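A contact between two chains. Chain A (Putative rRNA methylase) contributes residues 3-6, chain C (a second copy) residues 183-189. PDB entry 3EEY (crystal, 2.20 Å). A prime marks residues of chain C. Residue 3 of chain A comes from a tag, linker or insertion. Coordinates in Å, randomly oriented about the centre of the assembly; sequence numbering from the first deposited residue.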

# COMPACT_ATOMS: atom_id res chain seq x y z
N LEU A 3 10.78 -3.76 -12.94
CA LEU A 3 9.76 -3.23 -11.98
C LEU A 3 9.60 -4.11 -10.75
O LEU A 3 9.37 -5.32 -10.85
N THR A 4 9.72 -3.49 -9.58
CA THR A 4 9.67 -4.17 -8.29
C THR A 4 8.89 -3.32 -7.28
O THR A 4 8.97 -2.08 -7.30
N ILE A 5 8.12 -3.99 -6.43
CA ILE A 5 7.44 -3.35 -5.31
C ILE A 5 8.49 -2.83 -4.31
O ILE A 5 9.35 -3.59 -3.85
N LYS A 6 8.43 -1.53 -4.01
CA LYS A 6 9.41 -0.88 -3.15
C LYS A 6 9.11 -1.12 -1.69
O LYS A 6 7.97 -1.41 -1.32
N VAL C 183 -3.50 -7.98 -0.78
CA VAL C 183 -2.19 -8.62 -0.69
C VAL C 183 -1.56 -8.69 -2.09
O VAL C 183 -2.18 -9.17 -3.03
N CYS C 184 -0.33 -8.18 -2.21
CA CYS C 184 0.42 -8.25 -3.46
C CYS C 184 1.61 -9.18 -3.30
O CYS C 184 2.41 -9.00 -2.39
N ILE C 185 1.70 -10.18 -4.17
CA ILE C 185 2.80 -11.13 -4.15
C ILE C 185 3.58 -10.97 -5.44
O ILE C 185 3.03 -11.15 -6.52
N GLU C 186 4.86 -10.62 -5.30
CA GLU C 186 5.74 -10.50 -6.45
C GLU C 186 6.89 -11.47 -6.32
O GLU C 186 7.53 -11.53 -5.28
N LYS C 187 7.14 -12.23 -7.39
CA LYS C 187 8.27 -13.15 -7.46
C LYS C 187 9.55 -12.39 -7.78
O LYS C 187 9.59 -11.63 -8.76
N ILE C 188 10.57 -12.59 -6.96
CA ILE C 188 11.86 -11.91 -7.15
C ILE C 188 13.04 -12.84 -7.45
O ILE C 188 14.08 -12.40 -7.97
N SER C 189 12.90 -14.13 -7.12
CA SER C 189 13.93 -15.14 -7.39
C SER C 189 13.34 -16.53 -7.61
O SER C 189 12.33 -16.89 -6.98

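Along chain C the stretch runs as a strand through Lys187′ and then leaves it, and side-chain direction alternates as a strand requires: the CA-to-CB bonds of Cys184′ and Glu186′ point toward chain A, whereas that of Ile185′ points away. The chain A segment has no regular secondary structure, and the end-to-end directions of the touching parts differ by 125°. The nearest CA pair across the contact, CA of Ile5 and CA of Glu186′, is 7.4 Å apart, so the Glu186′ side chain spans the gap to the chain A backbone, while Ile5 and Cys184′ meet side chain to side chain.

Val183′ does not reach residues 3-6. Cys184′, chi1 m (-66°), makes an apolar contact with Ile5. Its CB lies 3.8 Å from CD1 of Ile5, a van der Waals distance between two carbon atoms. Ile5 reaches it with an m,t side chain (chi1 -76°, chi2 172°), whose chi2 near 180° places CD1 nearer to Cys184′ CB than CG1 is; its CA-to-CB bond also points toward chain C. Ile185′, m,t, takes no part.

Glu186′ is the centre of the contact, with 77 Å² covered by the chain A stretch, the largest share of any residue here. Its chi1 and chi2 are both t (-169° and -162°), so the side chain is extended and brings its carboxylate up to the chain A backbone. The only hydrogen bond between the stretches runs from Ile5 N to Glu186′ OE1, 2.9 Å long with an N-H...O angle of 176°, almost perfectly linear. The same OE1 lies 3.7 Å from Ile5 CB and 3.5 Å from Thr4 CG2, so carbon atoms of both residues also pack against OE1. The other oxygen, Glu186′ OE2, sits 3.5 Å from Thr4 CA and 3.0 Å from Leu3 O. The latter pair is close but is not a hydrogen bond, since a carbonyl and a carboxylate oxygen both act here as acceptors. Leu3, a tag residue, thus approaches through its carbonyl; its t,p side chain makes no contact with the strand stretch.

Lys187′ is out of reach of the chain A stretch. Ile188′, chi1 p (59°) and chi2 t (170°), points its CB toward chain A and adds a peripheral apolar touch: its CG2 is 4.4 Å from CG2 of Thr4, whose chi1 is m (-44°). Ser189′ is poorly ordered and contributes nothing across the contact; its OG makes only a weak hydrogen bond, 3.0 Å, to Ile188′ O. On the other chain, Lys6 points away and buries no surface here.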

# COMPACT_ATOMS: atom_id res chain seq x y z
CB LEU A 3 8.41 -3.05 -12.68
CG LEU A 3 7.32 -2.30 -11.90
CD1 LEU A 3 7.50 -0.79 -12.02
CD2 LEU A 3 5.96 -2.70 -12.42
CB THR A 4 11.11 -4.43 -7.75
OG1 THR A 4 11.95 -4.90 -8.80
CG2 THR A 4 11.12 -5.46 -6.63
CB ILE A 5 6.45 -4.32 -4.62
CG1 ILE A 5 5.19 -4.47 -5.48
CG2 ILE A 5 6.10 -3.85 -3.22
CD1 ILE A 5 4.25 -5.53 -5.00
CB LYS A 6 9.46 0.62 -3.41
CG LYS A 6 9.97 0.99 -4.78
CD LYS A 6 9.98 2.49 -4.99
CE LYS A 6 10.18 2.80 -6.48
NZ LYS A 6 10.02 4.24 -6.81
CB VAL C 183 -2.27 -10.03 -0.05
CG1 VAL C 183 -0.90 -10.67 0.02
CG2 VAL C 183 -2.85 -9.97 1.37
CB CYS C 184 0.90 -6.87 -3.90
SG CYS C 184 -0.44 -5.79 -4.35
CB ILE C 185 2.33 -12.59 -4.03
CG1 ILE C 185 1.28 -12.73 -2.91
CG2 ILE C 185 3.53 -13.52 -3.83
CD1 ILE C 185 0.39 -13.95 -3.08
CB GLU C 186 6.27 -9.07 -6.58
CG GLU C 186 6.98 -8.83 -7.91
CD GLU C 186 7.87 -7.60 -7.91
OE1 GLU C 186 7.86 -6.83 -6.93
OE2 GLU C 186 8.61 -7.42 -8.90
CB LYS C 187 8.01 -14.24 -8.51
CG LYS C 187 9.17 -15.24 -8.67
CD LYS C 187 8.87 -16.32 -9.70
CE LYS C 187 8.38 -17.59 -9.04
NZ LYS C 187 7.94 -18.61 -10.02
CB ILE C 188 12.20 -10.96 -5.94
CG1 ILE C 188 12.26 -11.74 -4.62
CG2 ILE C 188 11.21 -9.80 -5.88
CD1 ILE C 188 12.82 -10.97 -3.43
CB SER C 189 14.97 -15.20 -6.26
OG SER C 189 15.87 -14.11 -6.32